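Local coordinates for ParA (Salmonella enterica subsp. enterica serovar Newport str. SL317, PDB 3EZF), which probably acts as a P-loop ATPase in plasmid partition and, when bound to ADP, regulates transcription through a winged helix-turn-helix, at residues A[187-191]-A[192-196]; A[173-176]-A[177-181]; A[220-223]-A[224-228]; A[390-393]-A[394-398]. All coordinates share one frame; numbering follows the deposited sequence.

Contact 1: residues A[187-191]-A[192-196]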
loop_
_atom_site.group_PDB
_atom_site.type_symbol
_atom_site.label_atom_id
_atom_site.label_comp_id
_atom_site.label_asym_id
_atom_site.label_seq_id
_atom_site.Cartn_x
_atom_site.Cartn_y
_atom_site.Cartn_z
ATOM N N ALA A 187 -19.096 -24.705 -8.376
ATOM C CA ALA A 187 -18.554 -25.120 -7.090
ATOM C C ALA A 187 -17.266 -25.939 -7.187
ATOM O O ALA A 187 -16.297 -25.687 -6.474
ATOM C CB ALA A 187 -19.608 -25.893 -6.322
ATOM N N GLU A 188 -17.256 -26.913 -8.081
ATOM C CA GLU A 188 -16.105 -27.788 -8.254
ATOM C C GLU A 188 -14.869 -27.042 -8.733
ATOM O O GLU A 188 -13.782 -27.214 -8.187
ATOM C CB GLU A 188 -16.447 -28.896 -9.249
ATOM C CG GLU A 188 -17.844 -29.495 -9.058
ATOM C CD GLU A 188 -18.971 -28.474 -9.278
ATOM O OE1 GLU A 188 -19.202 -28.048 -10.440
ATOM O OE2 GLU A 188 -19.622 -28.093 -8.276
ATOM N N THR A 189 -15.036 -26.217 -9.760
ATOM C CA THR A 189 -13.916 -25.462 -10.305
ATOM C C THR A 189 -13.240 -24.633 -9.215
ATOM O O THR A 189 -12.016 -24.652 -9.091
ATOM C CB THR A 189 -14.363 -24.514 -11.464
ATOM O OG1 THR A 189 -15.042 -25.267 -12.482
ATOM C CG2 THR A 189 -13.147 -23.824 -12.086
ATOM N N LEU A 190 -14.026 -23.908 -8.424
ATOM C CA LEU A 190 -13.448 -23.088 -7.361
ATOM C C LEU A 190 -12.675 -23.966 -6.386
ATOM O O LEU A 190 -11.585 -23.624 -5.933
ATOM C CB LEU A 190 -14.551 -22.345 -6.621
ATOM C CG LEU A 190 -15.223 -21.274 -7.470
ATOM C CD1 LEU A 190 -16.656 -21.094 -7.026
ATOM C CD2 LEU A 190 -14.428 -19.982 -7.370
ATOM N N ARG A 191 -13.257 -25.123 -6.102
ATOM C CA ARG A 191 -12.706 -26.115 -5.189
ATOM C C ARG A 191 -11.346 -26.707 -5.574
ATOM O O ARG A 191 -10.357 -26.521 -4.869
ATOM C CB ARG A 191 -13.733 -27.244 -5.041
ATOM C CG ARG A 191 -13.465 -28.241 -3.939
ATOM C CD ARG A 191 -14.585 -29.270 -3.881
ATOM N NE ARG A 191 -15.892 -28.653 -4.105
ATOM C CZ ARG A 191 -17.009 -28.990 -3.464
ATOM N NH1 ARG A 191 -16.991 -29.943 -2.540
ATOM N NH2 ARG A 191 -18.150 -28.383 -3.754
ATOM N N LYS A 192 -11.299 -27.422 -6.694
ATOM C CA LYS A 192 -10.066 -28.080 -7.125
ATOM C C LYS A 192 -9.159 -27.271 -8.040
ATOM O O LYS A 192 -8.111 -27.760 -8.450
ATOM C CB LYS A 192 -10.395 -29.412 -7.817
ATOM C CG LYS A 192 -11.380 -30.304 -7.070
ATOM C CD LYS A 192 -12.829 -29.899 -7.318
ATOM C CE LYS A 192 -13.792 -30.930 -6.718
ATOM N NZ LYS A 192 -15.245 -30.600 -6.901
ATOM N N GLU A 193 -9.544 -26.042 -8.363
ATOM C CA GLU A 193 -8.724 -25.236 -9.258
ATOM C C GLU A 193 -8.459 -23.807 -8.810
ATOM O O GLU A 193 -7.315 -23.360 -8.821
ATOM C CB GLU A 193 -9.324 -25.232 -10.675
ATOM C CG GLU A 193 -9.225 -26.572 -11.402
ATOM C CD GLU A 193 -9.642 -26.499 -12.860
ATOM O OE1 GLU A 193 -9.056 -25.692 -13.598
ATOM O OE2 GLU A 193 -10.545 -27.249 -13.276
ATOM N N VAL A 194 -9.501 -23.082 -8.411
ATOM C CA VAL A 194 -9.316 -21.688 -7.990
ATOM C C VAL A 194 -8.797 -21.475 -6.558
ATOM O O VAL A 194 -7.831 -20.741 -6.356
ATOM C CB VAL A 194 -10.616 -20.895 -8.188
ATOM C CG1 VAL A 194 -10.401 -19.435 -7.796
ATOM C CG2 VAL A 194 -11.061 -21.011 -9.638
ATOM N N ILE A 195 -9.431 -22.108 -5.572
ATOM C CA ILE A 195 -9.008 -21.996 -4.171
ATOM C C ILE A 195 -7.579 -22.564 -4.059
ATOM O O ILE A 195 -7.289 -23.622 -4.605
ATOM C CB ILE A 195 -9.933 -22.845 -3.224
ATOM C CG1 ILE A 195 -11.426 -22.556 -3.469
ATOM C CG2 ILE A 195 -9.577 -22.573 -1.781
ATOM C CD1 ILE A 195 -11.913 -21.218 -3.009
ATOM N N ARG A 196 -6.680 -21.874 -3.370
ATOM C CA ARG A 196 -5.307 -22.381 -3.211
ATOM C C ARG A 196 -5.000 -22.680 -1.742
ATOM O O ARG A 196 -5.389 -21.921 -0.856
ATOM C CB ARG A 196 -4.273 -21.364 -3.727
ATOM C CG ARG A 196 -4.162 -21.238 -5.239
ATOM C CD ARG A 196 -3.676 -22.525 -5.876
ATOM N NE ARG A 196 -4.727 -23.188 -6.644
ATOM C CZ ARG A 196 -4.690 -24.472 -6.982
ATOM N NH1 ARG A 196 -3.657 -25.219 -6.608
ATOM N NH2 ARG A 196 -5.678 -25.005 -7.693
#
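From E188 to I195 the last turns of helix 187-194 begin with a regular bond, K192 N to E188 O at 2.9 Å, and then widen into a pi-type turn in which V194 N reaches T189 O at 3.0 Å. A second N-H shares T189 O, that of E193, but its angle makes the bond weak. Polar and apolar side chains lie on different sides of this ending. L190 and V194 run side by side, with L190 CD2 packed 4.0 Å from V194 CB, and the buried I195 touches D204 and I206 of strand 203-206. Elsewhere on the helix, the K192 side chain runs back along the preceding turn, its bend at the second torsion (chi2 82°) laying it alongside R191 and E188. K192 NZ lies 3.5 Å from R191 NE, like charges close together, while E188 OE2 stands 5.2 Å from K192 NZ. R191 NH1 has a weak, long ion pair with D247, and T189 OG1 is hydrogen-bonded to D186. Past the wide turn, R196 NH2 donates to E193 O, approaching from above the carbonyl plane. The nearby E188 carboxylate would probably moderate the R191-K192 repulsion; backbone bonds and apolar packing close the helix, without a salt bridge across it.

Contact 2: residues A[173-176]-A[177-181]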
loop_
_atom_site.group_PDB
_atom_site.type_symbol
_atom_site.label_atom_id
_atom_site.label_comp_id
_atom_site.label_asym_id
_atom_site.label_seq_id
_atom_site.Cartn_x
_atom_site.Cartn_y
_atom_site.Cartn_z
ATOM N N ILE A 173 0.461 -18.319 -9.992
ATOM C CA ILE A 173 -0.986 -18.533 -9.939
ATOM C C ILE A 173 -1.664 -18.115 -11.240
ATOM O O ILE A 173 -1.000 -17.708 -12.199
ATOM C CB ILE A 173 -1.632 -17.741 -8.787
ATOM C CG1 ILE A 173 -1.041 -18.175 -7.444
ATOM C CG2 ILE A 173 -3.142 -17.921 -8.798
ATOM C CD1 ILE A 173 -1.440 -17.288 -6.286
ATOM N N LEU A 174 -2.990 -18.211 -11.271
ATOM C CA LEU A 174 -3.720 -17.854 -12.471
ATOM C C LEU A 174 -5.134 -17.322 -12.238
ATOM O O LEU A 174 -5.545 -16.345 -12.868
ATOM C CB LEU A 174 -3.851 -19.064 -13.398
ATOM C CG LEU A 174 -2.544 -19.687 -13.890
ATOM C CD1 LEU A 174 -2.822 -20.875 -14.797
ATOM C CD2 LEU A 174 -1.693 -18.653 -14.609
ATOM N N GLU A 175 -5.875 -17.940 -11.326
ATOM C CA GLU A 175 -7.245 -17.513 -11.098
ATOM C C GLU A 175 -7.445 -16.579 -9.906
ATOM O O GLU A 175 -7.535 -17.031 -8.763
ATOM C CB GLU A 175 -8.134 -18.749 -10.940
ATOM C CG GLU A 175 -9.633 -18.502 -11.098
ATOM C CD GLU A 175 -10.027 -18.238 -12.531
ATOM O OE1 GLU A 175 -11.238 -18.302 -12.850
ATOM O OE2 GLU A 175 -9.118 -17.963 -13.339
ATOM N N THR A 176 -7.519 -15.278 -10.171
ATOM C CA THR A 176 -7.740 -14.321 -9.105
ATOM C C THR A 176 -9.234 -14.285 -8.795
ATOM O O THR A 176 -10.056 -14.781 -9.572
ATOM C CB THR A 176 -7.301 -12.908 -9.503
ATOM O OG1 THR A 176 -8.094 -12.456 -10.606
ATOM C CG2 THR A 176 -5.822 -12.886 -9.877
ATOM N N ALA A 177 -9.579 -13.704 -7.648
ATOM C CA ALA A 177 -10.964 -13.595 -7.203
ATOM C C ALA A 177 -11.778 -12.727 -8.164
ATOM O O ALA A 177 -12.930 -13.039 -8.487
ATOM C CB ALA A 177 -11.007 -13.014 -5.793
ATOM N N ALA A 178 -11.173 -11.638 -8.622
ATOM C CA ALA A 178 -11.851 -10.742 -9.548
ATOM C C ALA A 178 -12.217 -11.501 -10.817
ATOM O O ALA A 178 -13.313 -11.358 -11.348
ATOM C CB ALA A 178 -10.958 -9.562 -9.874
ATOM N N GLN A 179 -11.285 -12.322 -11.284
ATOM C CA GLN A 179 -11.490 -13.119 -12.481
ATOM C C GLN A 179 -12.518 -14.228 -12.240
ATOM O O GLN A 179 -13.428 -14.412 -13.055
ATOM C CB GLN A 179 -10.156 -13.704 -12.935
ATOM C CG GLN A 179 -9.138 -12.647 -13.372
ATOM C CD GLN A 179 -7.707 -13.183 -13.451
ATOM O OE1 GLN A 179 -6.756 -12.416 -13.629
ATOM N NE2 GLN A 179 -7.551 -14.501 -13.316
ATOM N N ALA A 180 -12.395 -14.948 -11.126
ATOM C CA ALA A 180 -13.335 -16.021 -10.811
ATOM C C ALA A 180 -14.769 -15.514 -10.790
ATOM O O ALA A 180 -15.686 -16.199 -11.247
ATOM C CB ALA A 180 -12.993 -16.641 -9.500
ATOM N N MET A 181 -14.976 -14.309 -10.278
ATOM C CA MET A 181 -16.323 -13.748 -10.217
ATOM C C MET A 181 -16.905 -13.521 -11.605
ATOM O O MET A 181 -18.088 -13.722 -11.840
ATOM C CB MET A 181 -16.305 -12.415 -9.485
ATOM C CG MET A 181 -15.849 -12.482 -8.052
ATOM S SD MET A 181 -15.539 -10.782 -7.370
ATOM C CE MET A 181 -17.180 -10.334 -7.016
#
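L174 offers its carbonyl to the side chain of Q179, which lies in the first turn of helix 177-182. The bond from Q179 NE2 to L174 O measures 2.8 Å and lies in the carbonyl plane, with the acceptor also close to the plane of the amide, though it is somewhat bent, 146° at the hydrogen. Q179 is extended beyond CG (chi2 164°), which gives it the length to reach back past the start of the helix.

Next comes E175, whose side chain starts anti to the backbone N and bends at its second torsion, bringing OE1 to 3.7 Å from A180 CA. Its carboxylate is turned 72° against the amide of Q179; the two groups are neighbours without being bonded, E175 OE2 being 3.8 Å from Q179 NE2. E175 OE1 is hydrogen-bonded to ND2 of N183, further along the chain.

T176 then closes the segment. With chi1 at 63°, OG1 is tucked between backbone N and carbonyl carbon, where it accepts from Q179 N at 3.3 Å. The same hydroxyl is hydrogen-bonded to D212, which ties this helix start to helix 212-216. T176 O takes A180 N at 2.8 Å, the first regular bond of the helix, and A180 CB lies beside that carbonyl.

T176 is thus a classical threonine N-cap, here reinforced by a glutamine that reaches back to the incoming loop, and it starts a helix in the P-loop NTPase domain that packs on helix 235-241.

Contact 3: residues A[220-223]-A[224-228]. Unlike the reference sequence in segment 220-223: R220 (reference Glu), E221 (reference Asp). Unlike the reference sequence in segment 224-228: E224 (reference Lys).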
loop_
_atom_site.group_PDB
_atom_site.type_symbol
_atom_site.label_atom_id
_atom_site.label_comp_id
_atom_site.label_asym_id
_atom_site.label_seq_id
_atom_site.Cartn_x
_atom_site.Cartn_y
_atom_site.Cartn_z
ATOM N N ARG A 220 -18.070 -2.382 -14.187
ATOM C CA ARG A 220 -19.448 -2.366 -14.710
ATOM C C ARG A 220 -19.553 -2.850 -16.134
ATOM O O ARG A 220 -20.345 -3.710 -16.478
ATOM C CB ARG A 220 -20.083 -0.972 -14.626
ATOM C CG ARG A 220 -21.526 -0.981 -15.122
ATOM C CD ARG A 220 -22.362 0.163 -14.581
ATOM N NE ARG A 220 -22.280 1.375 -15.394
ATOM C CZ ARG A 220 -22.715 1.484 -16.651
ATOM N NH1 ARG A 220 -23.268 0.439 -17.260
ATOM N NH2 ARG A 220 -22.604 2.644 -17.301
ATOM N N GLU A 221 -18.741 -2.235 -16.960
ATOM C CA GLU A 221 -18.618 -2.536 -18.363
ATOM C C GLU A 221 -18.532 -4.095 -18.596
ATOM O O GLU A 221 -19.282 -4.695 -19.399
ATOM C CB GLU A 221 -17.320 -1.807 -18.803
ATOM C CG GLU A 221 -17.413 -0.227 -19.287
ATOM C CD GLU A 221 -17.331 0.899 -18.088
ATOM O OE1 GLU A 221 -17.683 0.874 -16.824
ATOM O OE2 GLU A 221 -16.895 1.955 -18.539
ATOM N N LEU A 222 -17.563 -4.723 -17.918
ATOM C CA LEU A 222 -17.321 -6.174 -18.006
ATOM C C LEU A 222 -18.484 -7.005 -17.481
ATOM O O LEU A 222 -18.769 -8.081 -18.002
ATOM C CB LEU A 222 -16.074 -6.575 -17.213
ATOM C CG LEU A 222 -14.735 -6.200 -17.833
ATOM C CD1 LEU A 222 -13.607 -6.422 -16.839
ATOM C CD2 LEU A 222 -14.522 -7.021 -19.084
ATOM N N VAL A 223 -19.134 -6.526 -16.423
ATOM C CA VAL A 223 -20.248 -7.265 -15.854
ATOM C C VAL A 223 -21.355 -7.299 -16.885
ATOM O O VAL A 223 -22.044 -8.298 -17.018
ATOM C CB VAL A 223 -20.765 -6.605 -14.549
ATOM C CG1 VAL A 223 -21.975 -7.369 -14.009
ATOM C CG2 VAL A 223 -19.659 -6.585 -13.503
ATOM N N GLU A 224 -21.502 -6.210 -17.633
ATOM C CA GLU A 224 -22.538 -6.107 -18.662
ATOM C C GLU A 224 -22.279 -7.059 -19.815
ATOM O O GLU A 224 -23.208 -7.475 -20.507
ATOM C CB GLU A 224 -22.609 -4.682 -19.208
ATOM C CG GLU A 224 -22.731 -3.605 -18.146
ATOM C CD GLU A 224 -23.511 -2.395 -18.636
ATOM O OE1 GLU A 224 -24.755 -2.514 -18.775
ATOM O OE2 GLU A 224 -22.885 -1.336 -18.891
ATOM N N GLU A 225 -21.009 -7.396 -20.017
ATOM C CA GLU A 225 -20.589 -8.299 -21.085
ATOM C C GLU A 225 -20.685 -9.760 -20.655
ATOM O O GLU A 225 -21.469 -10.523 -21.199
ATOM C CB GLU A 225 -19.153 -7.938 -21.487
ATOM C CG GLU A 225 -18.470 -8.870 -22.453
ATOM C CD GLU A 225 -17.104 -8.340 -22.884
ATOM O OE1 GLU A 225 -16.336 -9.096 -23.529
ATOM O OE2 GLU A 225 -16.801 -7.164 -22.584
ATOM N N HIS A 226 -19.903 -10.114 -19.641
ATOM C CA HIS A 226 -19.829 -11.466 -19.099
ATOM C C HIS A 226 -20.958 -11.922 -18.197
ATOM O O HIS A 226 -21.204 -13.120 -18.088
ATOM C CB HIS A 226 -18.517 -11.624 -18.350
ATOM C CG HIS A 226 -17.317 -11.515 -19.230
ATOM N ND1 HIS A 226 -16.832 -12.581 -19.956
ATOM C CD2 HIS A 226 -16.534 -10.460 -19.541
ATOM C CE1 HIS A 226 -15.800 -12.184 -20.674
ATOM N NE2 HIS A 226 -15.598 -10.896 -20.439
ATOM N N LEU A 227 -21.629 -10.988 -17.539
ATOM C CA LEU A 227 -22.719 -11.343 -16.643
ATOM C C LEU A 227 -23.938 -10.508 -16.963
ATOM O O LEU A 227 -24.320 -9.628 -16.192
ATOM C CB LEU A 227 -22.298 -11.130 -15.191
ATOM C CG LEU A 227 -21.169 -12.039 -14.716
ATOM C CD1 LEU A 227 -20.581 -11.517 -13.417
ATOM C CD2 LEU A 227 -21.708 -13.438 -14.535
ATOM N N PRO A 228 -24.572 -10.781 -18.114
ATOM C CA PRO A 228 -25.767 -10.054 -18.563
ATOM C C PRO A 228 -26.837 -9.991 -17.478
ATOM O O PRO A 228 -27.052 -10.958 -16.744
ATOM C CB PRO A 228 -26.225 -10.870 -19.764
ATOM C CG PRO A 228 -25.809 -12.274 -19.379
ATOM C CD PRO A 228 -24.402 -12.021 -18.892
#
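R220 and E224, one turn apart on helix 219-226, meet at an angle, their guanidinium and carboxylate planes 59° apart. R220 leaves the backbone with CG anti to N (chi1 -178°) and bends at its third torsion, which swings NH1 towards the glutamate. E224 OE2 lies at the guanidinium edge, near its plane, in a salt bridge to R220 NH1 modelled at 2.4 Å, a length not to be pressed at this resolution. E224 OE1 also sits at that edge, 3.6 Å from R220 NH1. Both residues differ from the reference sequence.

L222 and H226 instead run side by side and point the same way, L222 CD2 being 4.0 Å from H226 CD2. L222 O accepts from H226 N at 2.8 Å and, weakly, from E225 N; the imidazole merely has its edge near this oxygen. V223 and L227 form the apolar pair, with V223 CG1 4.0 Å from L227 CB. L227 is the first residue after the helix to leave helical geometry, yet L227 N still donates to V223 O at 2.8 Å.

The charged side of this short helix is exposed, whereas L227 is buried against I235 and N239 of helix 235-241 and meets the end of helix 177-182, while V223 rests on Q230 in the loop that follows.

Contact 4: residues A[390-393]-A[394-398]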
loop_
_atom_site.group_PDB
_atom_site.type_symbol
_atom_site.label_atom_id
_atom_site.label_comp_id
_atom_site.label_asym_id
_atom_site.label_seq_id
_atom_site.Cartn_x
_atom_site.Cartn_y
_atom_site.Cartn_z
ATOM N N ALA A 390 -9.879 -13.641 21.607
ATOM C CA ALA A 390 -10.740 -12.469 21.779
ATOM C C ALA A 390 -11.655 -12.255 20.571
ATOM O O ALA A 390 -12.868 -12.073 20.700
ATOM C CB ALA A 390 -9.882 -11.241 22.005
ATOM N N VAL A 391 -11.060 -12.277 19.389
ATOM C CA VAL A 391 -11.808 -12.101 18.158
ATOM C C VAL A 391 -12.786 -13.262 18.006
ATOM O O VAL A 391 -13.955 -13.055 17.686
ATOM C CB VAL A 391 -10.849 -12.072 16.945
ATOM C CG1 VAL A 391 -11.589 -11.667 15.702
ATOM C CG2 VAL A 391 -9.707 -11.109 17.214
ATOM N N PHE A 392 -12.310 -14.483 18.245
ATOM C CA PHE A 392 -13.161 -15.654 18.113
ATOM C C PHE A 392 -14.397 -15.618 19.015
ATOM O O PHE A 392 -15.498 -15.973 18.589
ATOM C CB PHE A 392 -12.362 -16.924 18.390
ATOM C CG PHE A 392 -13.158 -18.179 18.174
ATOM C CD1 PHE A 392 -14.007 -18.670 19.171
ATOM C CD2 PHE A 392 -13.123 -18.828 16.941
ATOM C CE1 PHE A 392 -14.815 -19.779 18.942
ATOM C CE2 PHE A 392 -13.928 -19.939 16.701
ATOM C CZ PHE A 392 -14.778 -20.416 17.709
ATOM N N ASP A 393 -14.225 -15.186 20.261
ATOM C CA ASP A 393 -15.348 -15.129 21.189
ATOM C C ASP A 393 -16.361 -14.048 20.818
ATOM O O ASP A 393 -17.564 -14.232 21.018
ATOM C CB ASP A 393 -14.835 -14.945 22.621
ATOM C CG ASP A 393 -13.998 -16.120 23.080
ATOM O OD1 ASP A 393 -14.528 -17.256 23.091
ATOM O OD2 ASP A 393 -12.812 -15.911 23.419
ATOM N N ARG A 394 -15.885 -12.928 20.272
ATOM C CA ARG A 394 -16.785 -11.849 19.854
ATOM C C ARG A 394 -17.748 -12.382 18.811
ATOM O O ARG A 394 -18.961 -12.154 18.899
ATOM C CB ARG A 394 -16.013 -10.697 19.234
ATOM C CG ARG A 394 -15.687 -9.580 20.176
ATOM C CD ARG A 394 -16.940 -8.941 20.761
ATOM N NE ARG A 394 -16.613 -7.710 21.479
ATOM C CZ ARG A 394 -15.633 -7.597 22.375
ATOM N NH1 ARG A 394 -14.863 -8.640 22.687
ATOM N NH2 ARG A 394 -15.410 -6.428 22.953
ATOM N N ILE A 395 -17.196 -13.079 17.816
ATOM C CA ILE A 395 -18.005 -13.661 16.757
ATOM C C ILE A 395 -19.093 -14.514 17.375
ATOM O O ILE A 395 -20.269 -14.294 17.098
ATOM C CB ILE A 395 -17.175 -14.555 15.798
ATOM C CG1 ILE A 395 -16.438 -13.700 14.776
ATOM C CG2 ILE A 395 -18.086 -15.510 15.039
ATOM C CD1 ILE A 395 -15.362 -12.870 15.360
ATOM N N GLU A 396 -18.703 -15.475 18.220
ATOM C CA GLU A 396 -19.673 -16.368 18.860
ATOM C C GLU A 396 -20.751 -15.604 19.621
ATOM O O GLU A 396 -21.935 -15.934 19.526
ATOM C CB GLU A 396 -18.967 -17.368 19.779
ATOM C CG GLU A 396 -18.052 -18.329 19.023
ATOM C CD GLU A 396 -18.727 -18.952 17.809
ATOM O OE1 GLU A 396 -19.629 -19.797 17.987
ATOM O OE2 GLU A 396 -18.358 -18.587 16.672
ATOM N N PHE A 397 -20.339 -14.571 20.351
ATOM C CA PHE A 397 -21.279 -13.753 21.098
ATOM C C PHE A 397 -22.241 -13.128 20.116
ATOM O O PHE A 397 -23.448 -13.382 20.142
ATOM C CB PHE A 397 -20.552 -12.634 21.840
ATOM C CG PHE A 397 -21.479 -11.577 22.402
ATOM C CD1 PHE A 397 -22.384 -11.891 23.405
ATOM C CD2 PHE A 397 -21.452 -10.271 21.913
ATOM C CE1 PHE A 397 -23.246 -10.928 23.907
ATOM C CE2 PHE A 397 -22.309 -9.303 22.409
ATOM C CZ PHE A 397 -23.206 -9.629 23.408
ATOM N N VAL A 398 -21.673 -12.301 19.247
ATOM C CA VAL A 398 -22.419 -11.587 18.231
ATOM C C VAL A 398 -23.275 -12.511 17.369
ATOM O O VAL A 398 -24.401 -12.174 17.005
ATOM C CB VAL A 398 -21.454 -10.817 17.344
ATOM C CG1 VAL A 398 -22.226 -9.956 16.369
ATOM C CG2 VAL A 398 -20.526 -9.974 18.217
#
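F392 leaves its backbone with CG anti to N (chi1 -176°), and E396 bends at its second torsion (chi2 -48°); together these settings bring the ring and the glutamate stem across each other one turn apart. The contact is made by methylene: E396 CG lies 3.5 Å from F392 CE1, approaching the ring obliquely, and the carboxylate plane is turned only 21° from that of the ring. E396 N donates almost straight to F392 O at 3.3 Å. The carboxylate is held by two bonds from outside the helix, OE1 to H108 and OE2 to Y104, and one partner on each oxygen would hold its rotation.

This long C-terminal helix, 378-400, flanks the parallel sheet of the P-loop NTPase fold, and F392 reaches in to stack on H145 and to touch F250 of strand 250-254. I395 touches F250 too, and its side chain lies alongside that of V391, although the placing of its CD1 is doubtful. R394 takes a different course: its backbone N bonds to A390 O at 3.2 Å, while its guanidinium forms a salt bridge with D343. D393 gives its carbonyl to F397 N at 2.9 Å, and a sulfate ion, probably from the crystallisation liquor, lies about 3 Å from its side chain.

Overall arrangement
Contacts 1 and 2 belong to successive helices that pack on each other: V194 lies against E175 and A180, and L190 also meets A180, so the wide turn closing one helix adjoins the capped start of the other. Contact 3 touches contact 2 where L227 meets M181. Contact 4 stands apart, about 31 Å from contact 2 centre to centre and on the opposite side of the chain's centre. All four are partly buried, but contacts 2 and 4 each have one exposed residue among those that touch, contact 1 four and contact 3 six. The chemistry follows place: a capped helix start in contact 2, helix endings in contacts 1 and 3, the latter with an exposed salt bridge, and mid-helix aromatic packing towards the sheet in contact 4.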